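Local structure of secreted effector protein SifA (Salmonella typhimurium, 3CXB) at residues D306-A309 / I310-M313; Q297-H300 / A301-I305; N21-E24 / A25-V29; T61-R64 / L65-I68; T320-V323 / R324-Q327. The protein is required for endosomal tubulation and the formation of Salmonella-induced filaments in infected epithelial cells, and interacts with host PLEKHM2. All coordinates share one frame; numbering follows the deposited sequence.

Interaction 1: D306-A309 / I310-M313; sequences DPQA and IQKM
Ile-310 lies one helical turn beyond Asp-306 and turns its delta methyl back toward that residue's carbonyl oxygen. Its CB sits 3.7 Å from Pro-307 O on the first turn. CG1 is placed beside the backbone N (chi1 -76°), and this sends the longer branch toward the start of the helix. CG1 then passes Asp-306 O at 4.1 Å. At the tip, CD1 comes up against the same oxygen and also meets Ala-309 CB, 4.1 Å away. Beyond the two segments the buried branch packs on Ile-210 of helix 197-220.

Asp-306 O is therefore flanked by carbon, yet it is also the acceptor for Ile-310 N at 3.2 Å. The following carbonyls, Pro-307 O, Gln-308 O and Ala-309 O, take Gln-311 N, Lys-312 N and Met-313 N in order. On the flank, Lys-312 CG runs past Gln-308 O at 3.3 Å before the extended chain of this exposed residue leads away from residues 306-309. Gln-308 and Gln-311 lie side by side and point the same way, their amide planes 81° apart.

Asp-306 closes the N-terminal end. With CG anti to the backbone N, its OD2 accepts Gln-308 N at 3.1 Å, the donor standing 53° out of the carboxylate plane. Pro-307, the first helical residue, packs on Tyr-205 and Phe-299. An aspartate N-cap followed by a proline in the first helical turn is a classic helix start, and here it opens helix 307-324.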
# COMPACT_ATOMS: atom_id res chain seq x y z
N ASP A 306 -6.09 -1.19 1.48
CA ASP A 306 -5.95 -0.29 0.36
C ASP A 306 -7.04 0.77 0.50
O ASP A 306 -8.22 0.51 0.26
CB ASP A 306 -6.07 -1.08 -0.95
CG ASP A 306 -5.85 -0.22 -2.19
OD1 ASP A 306 -5.86 -0.79 -3.30
OD2 ASP A 306 -5.67 1.02 -2.06
N PRO A 307 -6.66 1.98 0.90
CA PRO A 307 -7.63 3.06 1.06
C PRO A 307 -8.47 3.31 -0.19
O PRO A 307 -9.62 3.76 -0.08
CB PRO A 307 -6.75 4.26 1.44
CG PRO A 307 -5.39 3.88 0.90
CD PRO A 307 -5.31 2.43 1.25
N GLN A 308 -7.92 3.01 -1.37
CA GLN A 308 -8.66 3.23 -2.62
C GLN A 308 -9.66 2.12 -2.84
O GLN A 308 -10.72 2.33 -3.45
CB GLN A 308 -7.71 3.29 -3.82
CG GLN A 308 -6.97 4.60 -3.96
CD GLN A 308 -7.90 5.78 -4.15
OE1 GLN A 308 -8.49 5.97 -5.20
NE2 GLN A 308 -8.03 6.59 -3.11
N ALA A 309 -9.33 0.94 -2.35
CA ALA A 309 -10.22 -0.20 -2.49
C ALA A 309 -11.47 0.13 -1.70
O ALA A 309 -12.59 -0.14 -2.14
CB ALA A 309 -9.58 -1.44 -1.93
N ILE A 310 -11.29 0.73 -0.53
CA ILE A 310 -12.43 1.09 0.30
C ILE A 310 -13.29 2.14 -0.39
O ILE A 310 -14.52 2.02 -0.46
CB ILE A 310 -11.98 1.59 1.70
CG1 ILE A 310 -11.57 0.39 2.57
CG2 ILE A 310 -13.15 2.28 2.41
CD1 ILE A 310 -10.52 -0.50 1.96
N GLN A 311 -12.64 3.17 -0.93
CA GLN A 311 -13.37 4.22 -1.62
C GLN A 311 -14.24 3.61 -2.72
O GLN A 311 -15.35 4.07 -2.94
CB GLN A 311 -12.41 5.23 -2.25
CG GLN A 311 -13.09 6.48 -2.76
CD GLN A 311 -12.11 7.48 -3.35
OE1 GLN A 311 -11.52 7.24 -4.40
NE2 GLN A 311 -11.93 8.61 -2.67
N LYS A 312 -13.73 2.58 -3.38
CA LYS A 312 -14.48 1.95 -4.46
C LYS A 312 -15.69 1.21 -3.98
O LYS A 312 -16.77 1.37 -4.54
CB LYS A 312 -13.62 0.98 -5.27
CG LYS A 312 -12.56 1.64 -6.13
CD LYS A 312 -11.76 0.61 -6.91
CE LYS A 312 -10.58 1.25 -7.65
NZ LYS A 312 -9.83 0.25 -8.47
N MET A 313 -15.53 0.40 -2.93
CA MET A 313 -16.67 -0.36 -2.43
C MET A 313 -17.73 0.62 -1.94
O MET A 313 -18.94 0.33 -1.98
CB MET A 313 -16.23 -1.33 -1.33
CG MET A 313 -15.75 -0.70 -0.07
SD MET A 313 -15.30 -2.00 1.11
CE MET A 313 -16.89 -2.44 1.77

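Interaction 2: Q297-H300 / A301-I305; sequences QVFH and AIFRI
From Gln-297 to Phe-303 the backbone is the last stretch of helix 283-303, with Ala-301 N, Ile-302 N and Phe-303 N bonded to the carbonyls four residues back, until Arg-304 leaves it with a positive phi of 56°. Phe-299 and Phe-303, one turn apart, carry the apolar side. Phe-303 CD1 stands 3.4 Å above the middle of the Phe-299 ring, and the centroids are 4.3 Å apart with the planes inclined at 31°. Ile-305 comes in at the edge of the Phe-299 ring, its CB 4.1 Å from Phe-299 CE1 and its O in the plane of that ring. This helix end in a left-handed backbone conformation lets the chain swing round into helix 307-324. Both rings also touch helix 197-220, where Phe-303 meets Glu-201, the glutamate of the WxxxE motif.

Arg-304 folds back over the end of the helix, bent at chi2 and chi3. Its NH1 donates to Ala-301 O at 2.8 Å, almost straight at 170° and in the guanidinium plane, while NE makes a weak bond to His-300 O. The arginine CD rests 3.8 Å from His-300 CE1. The imidazole has Ile-305 O near its edge, 3.3 Å from CD2, and Glu-67 is the probable hydrogen-bond partner of its NE2. Farther up, Val-298 CG1 and Ile-302 CD1 run side by side at 4.1 Å.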
# COMPACT_ATOMS: atom_id res chain seq x y z
N GLN A 297 -0.40 5.13 0.38
CA GLN A 297 0.61 4.09 0.52
C GLN A 297 1.16 3.97 1.94
O GLN A 297 1.39 2.86 2.44
CB GLN A 297 1.75 4.33 -0.47
CG GLN A 297 1.39 4.03 -1.93
CD GLN A 297 2.51 4.37 -2.91
OE1 GLN A 297 3.66 3.95 -2.75
NE2 GLN A 297 2.17 5.14 -3.94
N VAL A 298 1.37 5.11 2.59
CA VAL A 298 1.86 5.10 3.96
C VAL A 298 0.82 4.37 4.79
O VAL A 298 1.11 3.45 5.57
CB VAL A 298 2.02 6.53 4.54
CG1 VAL A 298 2.28 6.42 6.02
CG2 VAL A 298 3.18 7.27 3.86
N PHE A 299 -0.42 4.80 4.59
CA PHE A 299 -1.55 4.23 5.29
C PHE A 299 -1.61 2.73 5.02
O PHE A 299 -1.75 1.93 5.96
CB PHE A 299 -2.84 4.92 4.83
CG PHE A 299 -4.07 4.35 5.46
CD1 PHE A 299 -4.51 3.07 5.14
CD2 PHE A 299 -4.79 5.10 6.39
CE1 PHE A 299 -5.65 2.54 5.74
CE2 PHE A 299 -5.93 4.58 7.00
CZ PHE A 299 -6.36 3.29 6.68
N HIS A 300 -1.49 2.36 3.75
CA HIS A 300 -1.54 0.94 3.39
C HIS A 300 -0.40 0.17 4.01
O HIS A 300 -0.54 -1.01 4.32
CB HIS A 300 -1.53 0.72 1.87
CG HIS A 300 -1.33 -0.70 1.47
ND1 HIS A 300 -0.08 -1.26 1.30
CD2 HIS A 300 -2.22 -1.70 1.23
CE1 HIS A 300 -0.21 -2.54 0.99
NE2 HIS A 300 -1.50 -2.83 0.94
N ALA A 301 0.73 0.85 4.18
CA ALA A 301 1.91 0.25 4.77
C ALA A 301 1.61 -0.10 6.22
O ALA A 301 2.01 -1.16 6.73
CB ALA A 301 3.06 1.24 4.70
N ILE A 302 0.85 0.78 6.88
CA ILE A 302 0.52 0.58 8.29
C ILE A 302 -0.62 -0.40 8.55
O ILE A 302 -0.44 -1.40 9.23
CB ILE A 302 0.16 1.92 8.99
CG1 ILE A 302 1.38 2.83 9.00
CG2 ILE A 302 -0.35 1.66 10.41
CD1 ILE A 302 1.03 4.26 9.25
N PHE A 303 -1.79 -0.11 7.99
CA PHE A 303 -2.94 -0.96 8.22
C PHE A 303 -3.08 -2.14 7.26
O PHE A 303 -3.92 -3.02 7.48
CB PHE A 303 -4.23 -0.12 8.19
CG PHE A 303 -4.16 1.11 9.05
CD1 PHE A 303 -3.53 2.26 8.58
CD2 PHE A 303 -4.63 1.08 10.36
CE1 PHE A 303 -3.38 3.36 9.39
CE2 PHE A 303 -4.48 2.18 11.18
CZ PHE A 303 -3.84 3.32 10.70
N ARG A 304 -2.27 -2.15 6.21
CA ARG A 304 -2.32 -3.21 5.21
C ARG A 304 -3.73 -3.30 4.65
O ARG A 304 -4.33 -4.38 4.57
CB ARG A 304 -1.92 -4.55 5.80
CG ARG A 304 -1.22 -5.44 4.79
CD ARG A 304 -0.00 -4.71 4.14
NE ARG A 304 0.86 -4.04 5.12
CZ ARG A 304 1.61 -4.67 6.03
NH1 ARG A 304 2.34 -3.97 6.88
NH2 ARG A 304 1.65 -5.99 6.07
N ILE A 305 -4.25 -2.13 4.29
CA ILE A 305 -5.57 -1.96 3.71
C ILE A 305 -5.38 -0.98 2.58
O ILE A 305 -4.61 -0.02 2.69
CB ILE A 305 -6.55 -1.32 4.70
CG1 ILE A 305 -6.85 -2.30 5.83
CG2 ILE A 305 -7.83 -0.89 3.97
CD1 ILE A 305 -7.98 -1.83 6.71

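Interaction 3: N21-E24 / A25-V29; sequences NTKE and AWWKV
Lys-23 sets off beside its own backbone N (chi1 -63°) and stays extended to the ammonium, while Trp-27 swings its CG anti to the backbone N (chi1 -174°), and together these turns lay the lysine chain flat across the indole. Contact begins at the root, where Lys-23 CB meets Trp-27 CE3 at 3.6 Å. CG then stands 3.8 Å from the centroid of the six-membered ring, 14° off its normal, in a CH-pi contact. CD continues over the middle of the indole, and CE reaches Trp-27 CZ2 at 3.8 Å. The ammonium passes the ring and forms a salt bridge with Asp-47 of helix 42-54, besides a cation-pi contact with Trp-31. The buried indole also stacks with Phe-55 and touches Asp-47 and Leu-50 of helix 42-54.

Lys-28 passes only the root of Lys-23, on the side away from the indole, its CG 3.7 Å from Lys-23 CB. Its extended chain carries NZ to Asn-21 OD1, a weak bond at 3.2 Å to a poorly ordered residue. The backbone is firmer: Glu-24 O accepts Lys-28 N at 2.9 Å and more weakly Trp-27 N. Glu-24 CB also touches Trp-27 CB at 3.9 Å. The arrangement is that of a helix N-terminus: Glu-24 at the N-cap of helix 25-34, and the residue before it folded over the tryptophan of the first turn.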
# COMPACT_ATOMS: atom_id res chain seq x y z
N ASN A 21 -1.83 -34.55 -6.35
CA ASN A 21 -0.92 -33.37 -6.47
C ASN A 21 -0.84 -32.86 -7.91
O ASN A 21 -0.62 -33.63 -8.84
CB ASN A 21 0.48 -33.74 -5.95
CG ASN A 21 0.98 -35.06 -6.51
OD1 ASN A 21 1.12 -35.22 -7.72
ND2 ASN A 21 1.27 -36.01 -5.62
N THR A 22 -1.02 -31.55 -8.07
CA THR A 22 -0.96 -30.93 -9.39
C THR A 22 -0.07 -29.69 -9.37
O THR A 22 -0.30 -28.74 -10.12
CB THR A 22 -2.39 -30.53 -9.86
OG1 THR A 22 -2.32 -29.97 -11.18
CG2 THR A 22 -3.00 -29.52 -8.91
N LYS A 23 0.96 -29.72 -8.53
CA LYS A 23 1.88 -28.59 -8.41
C LYS A 23 2.96 -28.61 -9.48
O LYS A 23 3.12 -29.59 -10.19
CB LYS A 23 2.54 -28.58 -7.03
CG LYS A 23 1.56 -28.39 -5.89
CD LYS A 23 2.28 -28.11 -4.57
CE LYS A 23 1.29 -27.85 -3.44
NZ LYS A 23 1.98 -27.63 -2.13
N GLU A 24 3.70 -27.51 -9.59
CA GLU A 24 4.77 -27.41 -10.57
C GLU A 24 6.06 -28.00 -10.03
O GLU A 24 6.23 -28.14 -8.82
CB GLU A 24 5.02 -25.94 -10.96
CG GLU A 24 3.81 -25.21 -11.53
CD GLU A 24 3.35 -25.76 -12.88
OE1 GLU A 24 2.35 -25.25 -13.42
OE2 GLU A 24 3.99 -26.69 -13.40
N ALA A 25 6.98 -28.33 -10.93
CA ALA A 25 8.23 -28.90 -10.51
C ALA A 25 8.90 -27.96 -9.52
O ALA A 25 9.17 -28.35 -8.39
CB ALA A 25 9.13 -29.14 -11.69
N TRP A 26 9.16 -26.72 -9.91
CA TRP A 26 9.80 -25.80 -8.98
C TRP A 26 8.93 -25.46 -7.76
O TRP A 26 9.44 -25.03 -6.73
CB TRP A 26 10.26 -24.54 -9.70
CG TRP A 26 11.34 -24.82 -10.69
CD1 TRP A 26 11.24 -24.73 -12.05
CD2 TRP A 26 12.67 -25.26 -10.41
NE1 TRP A 26 12.44 -25.09 -12.63
CE2 TRP A 26 13.33 -25.41 -11.65
CE3 TRP A 26 13.38 -25.53 -9.23
CZ2 TRP A 26 14.67 -25.83 -11.74
CZ3 TRP A 26 14.71 -25.95 -9.32
CH2 TRP A 26 15.34 -26.09 -10.57
N TRP A 27 7.62 -25.66 -7.85
CA TRP A 27 6.76 -25.37 -6.71
C TRP A 27 6.96 -26.47 -5.65
O TRP A 27 7.20 -26.17 -4.47
CB TRP A 27 5.30 -25.31 -7.16
CG TRP A 27 4.32 -24.89 -6.09
CD1 TRP A 27 4.61 -24.56 -4.80
CD2 TRP A 27 2.90 -24.80 -6.22
NE1 TRP A 27 3.45 -24.28 -4.11
CE2 TRP A 27 2.38 -24.42 -4.96
CE3 TRP A 27 2.00 -24.99 -7.28
CZ2 TRP A 27 1.01 -24.24 -4.73
CZ3 TRP A 27 0.63 -24.81 -7.05
CH2 TRP A 27 0.16 -24.45 -5.79
N LYS A 28 6.89 -27.74 -6.07
CA LYS A 28 7.08 -28.86 -5.14
C LYS A 28 8.44 -28.82 -4.46
O LYS A 28 8.58 -29.21 -3.29
CB LYS A 28 6.92 -30.21 -5.85
CG LYS A 28 5.50 -30.55 -6.16
CD LYS A 28 5.40 -31.88 -6.85
CE LYS A 28 3.96 -32.13 -7.32
NZ LYS A 28 3.79 -33.45 -8.00
N VAL A 29 9.45 -28.37 -5.19
CA VAL A 29 10.78 -28.28 -4.62
C VAL A 29 10.82 -27.10 -3.64
O VAL A 29 11.49 -27.16 -2.61
CB VAL A 29 11.86 -28.11 -5.73
CG1 VAL A 29 11.49 -26.97 -6.63
CG2 VAL A 29 13.23 -27.84 -5.13

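Interaction 4: T61-R64 / L65-I68; sequences TRER and LTEI
Residues Thr-61 to Ile-68 form the opening two turns of helix 62-75, where Leu-65 N, Thr-66 N, Glu-67 N and Ile-68 N each bond to the carbonyl four residues back. Glu-63 O has a second donor: Thr-66 OG1 reaches it at 2.8 Å, in the carbonyl plane and on a lone pair. The hydroxyl gets there by sitting between its own backbone N and carbonyl carbon (chi1 72°), and it also bonds to Tyr-158 OH.

Arg-64 does most of the side-chain work. Bent at chi2, it runs along the helix so that NH2 meets Glu-67 OE2 at 2.7 Å, a salt bridge with the carboxylate near the guanidinium plane and the two planes 77° apart. Ile-68 CG1 lies 3.5 Å above the centre of the guanidinium, covering one face. The guanidinium is shared among three acids, with NE on Glu-52 of helix 42-54 and NH2 also on Glu-71; this spread of bonds should fix its rotation. Arg-62 points another way, to Asp-133. The result is an i to i+3 salt bridge along a helix, widened into a charged network that joins helices 62-75 and 42-54.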
# COMPACT_ATOMS: atom_id res chain seq x y z
N THR A 61 0.09 -7.95 -9.08
CA THR A 61 0.50 -6.57 -9.22
C THR A 61 1.73 -6.45 -8.33
O THR A 61 1.95 -7.32 -7.48
CB THR A 61 -0.59 -5.65 -8.68
OG1 THR A 61 -1.78 -5.86 -9.45
CG2 THR A 61 -0.17 -4.17 -8.78
N ARG A 62 2.55 -5.43 -8.51
CA ARG A 62 3.69 -5.36 -7.62
C ARG A 62 3.19 -5.12 -6.19
O ARG A 62 3.68 -5.74 -5.24
CB ARG A 62 4.67 -4.25 -8.03
CG ARG A 62 4.21 -2.83 -7.84
CD ARG A 62 5.41 -1.89 -7.86
NE ARG A 62 6.00 -1.75 -9.19
CZ ARG A 62 7.26 -1.38 -9.42
NH1 ARG A 62 8.08 -1.13 -8.42
NH2 ARG A 62 7.68 -1.26 -10.68
N GLU A 63 2.19 -4.26 -6.02
CA GLU A 63 1.71 -4.02 -4.68
C GLU A 63 1.25 -5.33 -4.08
O GLU A 63 1.65 -5.68 -2.97
CB GLU A 63 0.58 -3.00 -4.70
CG GLU A 63 -0.00 -2.64 -3.32
CD GLU A 63 0.98 -1.92 -2.38
OE1 GLU A 63 0.53 -1.00 -1.65
OE2 GLU A 63 2.18 -2.28 -2.35
N ARG A 64 0.44 -6.09 -4.82
CA ARG A 64 -0.05 -7.38 -4.31
C ARG A 64 1.12 -8.34 -4.09
O ARG A 64 1.08 -9.23 -3.23
CB ARG A 64 -1.06 -7.96 -5.30
CG ARG A 64 -1.63 -9.32 -4.92
CD ARG A 64 -2.30 -9.28 -3.56
NE ARG A 64 -2.75 -10.61 -3.14
CZ ARG A 64 -2.90 -10.96 -1.87
NH1 ARG A 64 -3.32 -12.19 -1.57
NH2 ARG A 64 -2.63 -10.09 -0.90
N LEU A 65 2.18 -8.16 -4.88
CA LEU A 65 3.38 -8.97 -4.74
C LEU A 65 3.95 -8.75 -3.34
O LEU A 65 4.17 -9.72 -2.61
CB LEU A 65 4.46 -8.55 -5.74
CG LEU A 65 5.34 -9.67 -6.31
CD1 LEU A 65 6.47 -9.07 -7.07
CD2 LEU A 65 5.86 -10.57 -5.24
N THR A 66 4.20 -7.50 -2.97
CA THR A 66 4.76 -7.23 -1.65
C THR A 66 3.87 -7.73 -0.52
O THR A 66 4.38 -8.27 0.47
CB THR A 66 5.04 -5.74 -1.41
OG1 THR A 66 3.80 -5.04 -1.26
CG2 THR A 66 5.81 -5.14 -2.60
N GLU A 67 2.55 -7.58 -0.66
CA GLU A 67 1.67 -8.04 0.41
C GLU A 67 1.86 -9.51 0.66
O GLU A 67 2.07 -9.94 1.81
CB GLU A 67 0.19 -7.83 0.07
CG GLU A 67 -0.31 -6.40 0.04
CD GLU A 67 -1.75 -6.32 -0.42
OE1 GLU A 67 -2.31 -5.20 -0.43
OE2 GLU A 67 -2.32 -7.39 -0.78
N ILE A 68 1.78 -10.29 -0.41
CA ILE A 68 1.87 -11.74 -0.29
C ILE A 68 3.12 -12.15 0.42
O ILE A 68 3.14 -13.14 1.17
CB ILE A 68 1.81 -12.42 -1.66
CG1 ILE A 68 0.50 -12.02 -2.37
CG2 ILE A 68 1.83 -13.93 -1.48
CD1 ILE A 68 0.41 -12.48 -3.84

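Interaction 5: T320-V323 / R324-Q327; sequences TLHV and RSEQ
Ser-325 turns its hydroxyl back over the carbonyl of His-322, with OG bonded to His-322 O at 2.8 Å. The serine holds OG in the crowded position between its backbone N and carbonyl carbon (chi1 68°), which is what points the oxygen back toward the preceding turn. The donor lies close to the carbonyl plane, tilted 17° from it. The same OG also sits at the edge of the imidazole, in the ring plane and 3.7 Å from His-322 CD2, so ring and hydroxyl share one side of the turn. Ser-325 N gives His-322 O a further, weak bond.

One residue earlier, Leu-321 O is gripped twice. Ser-325 N comes in at 3.0 Å, the regular helical bond. Arg-324 N reaches the same oxygen at 2.7 Å from above the carbonyl plane, 58° out of it. The i to i+3 bond from Arg-324 N is consistent with a tighter turn here. The extended arginine chain leads away from the helix. Past it, Glu-326 CB rests 3.3 Å from Val-323 O, and the bent Gln-327 chain returns toward the same carbonyl. Several of these residues also touch a crystal neighbour, which may help to set their conformations.

This is the tail of the long helix 307-324, ending at Gln-327, the last modelled residue. Leu-321 packs on Thr-230, Asn-233 and Ala-234 of helix 228-241, and His-322 rests on Ala-224 and Ile-226 in the loop leading to it.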
# COMPACT_ATOMS: atom_id res chain seq x y z
N THR A 320 -25.34 0.59 -5.77
CA THR A 320 -26.15 -0.59 -5.49
C THR A 320 -27.40 -0.22 -4.67
O THR A 320 -28.50 -0.71 -4.93
CB THR A 320 -25.28 -1.66 -4.77
OG1 THR A 320 -26.01 -2.89 -4.69
CG2 THR A 320 -24.92 -1.21 -3.37
N LEU A 321 -27.23 0.66 -3.70
CA LEU A 321 -28.38 1.05 -2.92
C LEU A 321 -29.36 1.80 -3.82
O LEU A 321 -30.55 1.47 -3.86
CB LEU A 321 -27.97 1.95 -1.75
CG LEU A 321 -27.34 1.25 -0.54
CD1 LEU A 321 -26.94 2.29 0.51
CD2 LEU A 321 -28.35 0.25 0.04
N HIS A 322 -28.86 2.79 -4.56
CA HIS A 322 -29.71 3.57 -5.45
C HIS A 322 -30.55 2.72 -6.38
O HIS A 322 -31.76 2.91 -6.48
CB HIS A 322 -28.88 4.53 -6.29
CG HIS A 322 -29.71 5.45 -7.12
ND1 HIS A 322 -29.17 6.26 -8.10
CD2 HIS A 322 -31.04 5.71 -7.11
CE1 HIS A 322 -30.14 6.97 -8.66
NE2 HIS A 322 -31.28 6.66 -8.08
N VAL A 323 -29.91 1.78 -7.07
CA VAL A 323 -30.62 0.90 -7.99
C VAL A 323 -31.62 0.02 -7.25
O VAL A 323 -32.48 -0.61 -7.86
CB VAL A 323 -29.63 0.00 -8.75
CG1 VAL A 323 -30.38 -0.95 -9.69
CG2 VAL A 323 -28.64 0.88 -9.52
N ARG A 324 -31.49 -0.02 -5.93
CA ARG A 324 -32.39 -0.81 -5.11
C ARG A 324 -33.65 0.00 -4.81
O ARG A 324 -34.76 -0.53 -4.81
CB ARG A 324 -31.69 -1.23 -3.82
CG ARG A 324 -32.33 -2.40 -3.10
CD ARG A 324 -31.37 -3.01 -2.08
NE ARG A 324 -31.88 -4.25 -1.51
CZ ARG A 324 -31.18 -5.05 -0.71
NH1 ARG A 324 -29.93 -4.74 -0.38
NH2 ARG A 324 -31.72 -6.17 -0.25
N SER A 325 -33.48 1.30 -4.57
CA SER A 325 -34.60 2.19 -4.28
C SER A 325 -35.36 2.52 -5.56
O SER A 325 -36.26 3.35 -5.57
CB SER A 325 -34.10 3.48 -3.64
OG SER A 325 -33.35 4.25 -4.57
N GLU A 326 -34.96 1.86 -6.65
CA GLU A 326 -35.59 2.06 -7.95
C GLU A 326 -36.93 1.35 -7.95
O GLU A 326 -37.89 1.81 -8.57
CB GLU A 326 -34.69 1.50 -9.04
CG GLU A 326 -35.24 1.64 -10.45
CD GLU A 326 -34.29 1.10 -11.50
OE1 GLU A 326 -33.16 1.60 -11.59
OE2 GLU A 326 -34.68 0.17 -12.24
N GLN A 327 -36.98 0.22 -7.26
CA GLN A 327 -38.20 -0.57 -7.15
C GLN A 327 -39.01 -0.08 -5.95
O GLN A 327 -39.16 -0.86 -4.99
CB GLN A 327 -37.88 -2.06 -6.96
CG GLN A 327 -37.42 -2.78 -8.21
CD GLN A 327 -35.97 -2.52 -8.53
OE1 GLN A 327 -35.08 -2.89 -7.77
NE2 GLN A 327 -35.73 -1.88 -9.67

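In the fold
Interactions 4, 2 and 1 form a chain of touching contacts near the middle of the molecule. Interactions 2 and 4, centres 13 Å apart, are joined by His-300 NE2 and Glu-67 OE1 at 2.9 Å, a probable hydrogen bond. Interaction 2 then runs straight into interaction 1, where Ile-305 CG2 packs on Ile-310 CD1 at 3.4 Å as helix 283-303 hands over to 307-324. Interaction 5 closes that second helix, its centre about 21 Å from that of interaction 1. Interaction 3 lies at the opposite end of the chain, about 48 Å between centres from interaction 5. All five fall within residues 1-330, the region that interacts with PLEKHM2.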